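Local coordinates for carbonic anhydrase (PDB 4O1J) that catalyses the reversible hydration of carbon dioxide to hydrogencarbonate as a tetrameric, zinc-dependent beta-class carbonic anhydrase, at the interface of chains A and B. Residues are numbered along the deposited sequence; one frame, centred on the assembly and turned at random. Chains: chain A/B, Carbonic anhydrase.

Contact 1: the interface of chains A and B. Residues chain A 89, 92-93, 96; chain B 128-131.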
# COMPACT_ATOMS: atom_id res chain seq x y z
N ILE A 89 -0.62 -3.29 -3.48
CA ILE A 89 -0.19 -3.02 -4.84
C ILE A 89 1.10 -3.78 -5.18
O ILE A 89 1.31 -4.17 -6.34
CB ILE A 89 0.01 -1.49 -5.06
CG1 ILE A 89 0.30 -1.18 -6.53
CG2 ILE A 89 1.11 -0.95 -4.15
CD1 ILE A 89 0.12 0.27 -6.88
N THR A 92 0.07 -7.35 -6.14
CA THR A 92 -0.76 -7.26 -7.33
C THR A 92 0.07 -6.96 -8.57
O THR A 92 -0.27 -7.38 -9.68
CB THR A 92 -1.83 -6.16 -7.18
OG1 THR A 92 -2.58 -6.39 -5.98
CG2 THR A 92 -2.78 -6.14 -8.39
N ALA A 93 1.18 -6.25 -8.39
CA ALA A 93 2.09 -5.99 -9.49
C ALA A 93 2.77 -7.28 -9.97
O ALA A 93 2.87 -7.53 -11.18
CB ALA A 93 3.13 -4.96 -9.09
N GLU A 96 0.13 -9.39 -11.71
CA GLU A 96 -0.20 -8.86 -13.03
C GLU A 96 0.89 -9.16 -14.04
O GLU A 96 0.60 -9.57 -15.17
CB GLU A 96 -0.43 -7.35 -13.00
CG GLU A 96 -1.89 -6.95 -13.13
CD GLU A 96 -2.12 -5.47 -12.87
OE1 GLU A 96 -3.15 -5.12 -12.25
OE2 GLU A 96 -1.27 -4.66 -13.31
N GLY B 128 -0.08 -0.70 -18.34
CA GLY B 128 -1.42 -1.10 -17.96
C GLY B 128 -1.55 -1.59 -16.53
O GLY B 128 -0.57 -1.94 -15.87
N GLY B 129 -2.80 -1.61 -16.06
CA GLY B 129 -3.11 -2.04 -14.71
C GLY B 129 -2.39 -1.23 -13.66
O GLY B 129 -2.23 -0.01 -13.75
N VAL B 130 -1.96 -1.95 -12.63
CA VAL B 130 -1.29 -1.38 -11.47
C VAL B 130 0.19 -1.05 -11.73
O VAL B 130 0.79 -0.25 -11.00
CB VAL B 130 -1.43 -2.36 -10.28
CG1 VAL B 130 -0.07 -2.87 -9.79
CG2 VAL B 130 -2.25 -1.73 -9.17
N LEU B 131 0.75 -1.64 -12.79
CA LEU B 131 2.20 -1.62 -13.03
C LEU B 131 2.83 -0.24 -13.24
O LEU B 131 3.96 -0.02 -12.85
CB LEU B 131 2.52 -2.52 -14.23
CG LEU B 131 2.46 -4.02 -13.90
CD1 LEU B 131 2.16 -4.85 -15.14
CD2 LEU B 131 3.77 -4.47 -13.27
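A:Glu96 and B:Val130 form the core of this contact, part of the two-fold interface between subunits of a tetrameric beta-class carbonic anhydrase. It illustrates how a helix flank can pair one polar grip with a small apolar seat. The helix 89-100 of chain A presents A:Ile89, A:Thr92, A:Ala93 and A:Glu96 to the loop of chain B that leads into the short helix 131-134.

The polar part is a carboxylate receiving a main-chain N-H. The amide N of B:Val130 donates to OE2 of A:Glu96 over 2.9 Å, bent to 143° at the hydrogen. OE2 accepts with its syn lone pair, the one facing OE1. OE1 of A:Glu96 lies 3.4 Å from the same N of B:Val130, a weak second bond, so the N-H is shared unevenly. The extended chain of A:Glu96 beyond CG (chi2 170°) carries the carboxylate to the backbone just ahead of helix 131-134, whose start would probably favour a negative charge. CA of B:Gly129 lies 3.5 Å from OE2 of A:Glu96.

The apolar part centres on the two methyls of B:Val130. CG1 reaches CG1 of A:Ile89 at 3.7 Å and CA of A:Ala93 at 3.8 Å, while CG2 lies against CG1 and CD1 of A:Ile89. With CG1 of A:Ile89 opposite its own backbone nitrogen (chi1 -173°), the longer branch points toward the valine.

Apart from this seat, the methyl CD2 of B:Leu131 faces the carbonyl O of A:Ala93 at 3.8 Å.

Contact 2: the interface of chains A and B. Residues chain A 22, 25, 28-29; chain B 66, 201-203.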
# COMPACT_ATOMS: atom_id res chain seq x y z
N LEU A 22 29.23 -13.56 -1.73
CA LEU A 22 29.75 -13.18 -3.04
C LEU A 22 30.70 -14.25 -3.57
O LEU A 22 30.67 -14.61 -4.76
CB LEU A 22 30.44 -11.82 -2.98
CG LEU A 22 29.50 -10.65 -2.65
CD1 LEU A 22 30.21 -9.31 -2.81
CD2 LEU A 22 28.24 -10.71 -3.51
N ASN A 25 28.81 -17.24 -4.63
CA ASN A 25 28.17 -16.94 -5.90
C ASN A 25 29.14 -17.17 -7.03
O ASN A 25 28.81 -17.83 -8.02
CB ASN A 25 27.65 -15.50 -5.93
CG ASN A 25 27.42 -15.00 -7.34
OD1 ASN A 25 26.40 -15.32 -7.97
ND2 ASN A 25 28.37 -14.22 -7.86
N TRP A 28 29.65 -20.94 -7.53
CA TRP A 28 28.48 -21.54 -8.14
C TRP A 28 28.42 -21.19 -9.62
O TRP A 28 28.08 -22.03 -10.45
CB TRP A 28 27.20 -21.05 -7.45
CG TRP A 28 25.95 -21.45 -8.17
CD1 TRP A 28 25.29 -22.64 -8.07
CD2 TRP A 28 25.21 -20.65 -9.11
NE1 TRP A 28 24.19 -22.63 -8.89
CE2 TRP A 28 24.11 -21.43 -9.53
CE3 TRP A 28 25.37 -19.36 -9.62
CZ2 TRP A 28 23.17 -20.95 -10.45
CZ3 TRP A 28 24.43 -18.89 -10.54
CH2 TRP A 28 23.35 -19.68 -10.94
N ALA A 29 28.76 -19.95 -9.94
CA ALA A 29 28.77 -19.50 -11.33
C ALA A 29 29.86 -20.22 -12.12
O ALA A 29 29.65 -20.58 -13.28
CB ALA A 29 28.95 -17.99 -11.40
N ILE B 66 21.75 -18.82 -6.50
CA ILE B 66 22.83 -18.06 -7.12
C ILE B 66 23.89 -17.65 -6.11
O ILE B 66 25.03 -17.37 -6.49
CB ILE B 66 22.29 -16.80 -7.82
CG1 ILE B 66 21.65 -15.84 -6.81
CG2 ILE B 66 21.28 -17.18 -8.90
CD1 ILE B 66 21.12 -14.56 -7.41
N GLY B 201 26.53 -14.73 -14.76
CA GLY B 201 26.09 -15.35 -13.53
C GLY B 201 26.77 -14.83 -12.27
O GLY B 201 26.64 -15.42 -11.20
N ARG B 202 27.47 -13.71 -12.41
CA ARG B 202 28.24 -13.14 -11.30
C ARG B 202 27.54 -11.93 -10.67
O ARG B 202 26.79 -11.20 -11.32
CB ARG B 202 29.65 -12.75 -11.76
CG ARG B 202 30.73 -13.80 -11.46
CD ARG B 202 30.84 -14.86 -12.56
NE ARG B 202 31.72 -15.97 -12.19
CZ ARG B 202 32.17 -16.91 -13.03
NH1 ARG B 202 32.96 -17.88 -12.59
NH2 ARG B 202 31.82 -16.88 -14.32
N ILE B 203 27.79 -11.73 -9.38
CA ILE B 203 27.25 -10.60 -8.63
C ILE B 203 28.37 -9.65 -8.26
O ILE B 203 29.42 -10.07 -7.76
CB ILE B 203 26.53 -11.05 -7.34
CG1 ILE B 203 25.23 -11.78 -7.67
CG2 ILE B 203 26.24 -9.86 -6.45
CD1 ILE B 203 24.72 -12.64 -6.52
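Helix 16-35 of chain A runs A:Leu22, A:Asn25, A:Trp28 and A:Ala29 past the backbone of chain B: the carbonyls of B:Ile66, ending helix 63-66, and of B:Gly201, whose positive phi (phi 72°, psi 13°) comes just before strand 202-206. The side-chain amide of A:Asn25 enters this frame. As modelled, its OD1 lies 2.9 Å from the carbonyl O of B:Ile66 and 3.2 Å from that of B:Gly201, and its ND2 3.0 Å from the amide N of B:Ile203. Like faces like throughout, so the assigned orientation is doubtful; exchanging the amide's O and N would give each pair a donor and an acceptor, and they could then be hydrogen bonds.

Apolar groups flank the amide. CD1 of B:Ile203 rests on CG of A:Asn25, and CG2 of the same isoleucine meets CD2 of A:Leu22 at 3.7 Å, the two side chains crossing at about a right angle. A:Trp28, with CG opposite the backbone nitrogen (chi1 171°), turns one face of its six-membered ring to CA of B:Ile66, 3.9 Å from that ring's centroid and almost directly above it; CG2 of B:Ile66 follows over CH2 of A:Trp28 at 3.8 Å. An alanine in place of A:Trp28 would probably leave B:Ile66 without this aromatic cover and open a gap beside it. CB of A:Ala29 sits 3.5 Å above the B:Arg202 guanidinium plane. Together these groups lay the N-terminal helix of one subunit along its neighbour within the tetramer.

Contact 3: the interface of chains A and B. Residues chain A 50-51, 106; chain B 16-17.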
# COMPACT_ATOMS: atom_id res chain seq x y z
N GLU A 50 6.87 -21.11 -15.76
CA GLU A 50 5.51 -21.57 -15.90
C GLU A 50 4.79 -21.49 -14.58
O GLU A 50 3.58 -21.71 -14.50
CB GLU A 50 5.48 -23.00 -16.45
CG GLU A 50 5.78 -23.06 -17.94
CD GLU A 50 5.63 -24.45 -18.54
OE1 GLU A 50 5.84 -25.44 -17.81
OE2 GLU A 50 5.29 -24.54 -19.74
N ILE A 51 5.53 -21.12 -13.53
CA ILE A 51 4.95 -21.01 -12.20
C ILE A 51 5.23 -19.65 -11.57
O ILE A 51 6.36 -19.15 -11.60
CB ILE A 51 5.48 -22.11 -11.25
CG1 ILE A 51 5.17 -23.51 -11.79
CG2 ILE A 51 4.88 -21.94 -9.85
CD1 ILE A 51 5.74 -24.64 -10.94
N HIS A 106 0.63 -21.65 -13.84
CA HIS A 106 0.32 -22.07 -12.47
C HIS A 106 0.64 -20.98 -11.46
O HIS A 106 1.67 -20.32 -11.55
CB HIS A 106 1.11 -23.33 -12.12
CG HIS A 106 0.79 -24.50 -12.98
ND1 HIS A 106 -0.34 -25.27 -12.80
CD2 HIS A 106 1.42 -25.01 -14.07
CE1 HIS A 106 -0.38 -26.22 -13.71
NE2 HIS A 106 0.68 -26.08 -14.50
N ASN B 16 0.38 -30.49 -15.27
CA ASN B 16 1.59 -31.29 -15.43
C ASN B 16 2.84 -30.70 -14.79
O ASN B 16 3.50 -31.37 -13.99
CB ASN B 16 1.83 -31.56 -16.92
CG ASN B 16 2.95 -32.56 -17.15
OD1 ASN B 16 3.19 -33.46 -16.33
ND2 ASN B 16 3.63 -32.44 -18.30
N THR B 17 3.18 -29.46 -15.12
CA THR B 17 4.38 -28.81 -14.58
C THR B 17 4.34 -28.57 -13.06
O THR B 17 5.37 -28.64 -12.37
CB THR B 17 4.61 -27.44 -15.25
OG1 THR B 17 4.43 -27.56 -16.67
CG2 THR B 17 6.01 -26.93 -14.95
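B:Thr17 and A:Glu50 meet where the first turn of helix 16-35 of chain B settles on chain A, at the two-fold interface of this beta-class carbonic anhydrase. The case shows how a short side chain near a helix start can anchor a subunit through one hydroxyl, with looser contact around it. The receiving surface on chain A is the entrance to two strands, 51-56 and 106-112, with A:Glu50 just ahead of the first.

The polar interaction, which carries the contact, is a hydrogen bond from the hydroxyl OG1 of B:Thr17 to the carboxylate OE1 of A:Glu50, 2.8 Å long. The hydroxyl arrives 37° out of the carboxylate plane, and the two side chains cross at about a right angle. A:Glu50 makes the reach with a chain extended beyond CG (chi2 -174°). Lying near the N-terminal end of a helix, its carboxylate may also be eased by the helix's positive pole.

The rest is loose van der Waals contact. CB of B:Thr17 stands 4.2 Å from CD2 of the A:His106 imidazole, approached obliquely. CD1 of A:Ile51 comes to 4.3 Å from the main-chain O of B:Thr17. In B:Thr17, OG1 lies opposite the carbonyl carbon (chi1 -45°), a setting that also leaves the methyl CG2 beside the same carboxylate oxygen, OE1 of A:Glu50.

Contacts 2 and 3 share helix 16-35, taken from opposite chains; because the interface is two-fold, each subunit's helix makes both contacts on its partner, its first turn in contact 3 and its middle turns in contact 2. As given, the centres of their C-alpha atoms lie about 26 Å apart. Contact 1, centred by the same measure about 30 Å from contact 2 and 22 Å from contact 3, adds a separate pairing of helix 89-100 with the loop before helix 131-134. Strands 51-56 and 106-112, entered at contact 3, end at the zinc ligands A:Cys56 and A:His112, so the helix reaching across from the partner may help to steady the sheet that carries the metal site.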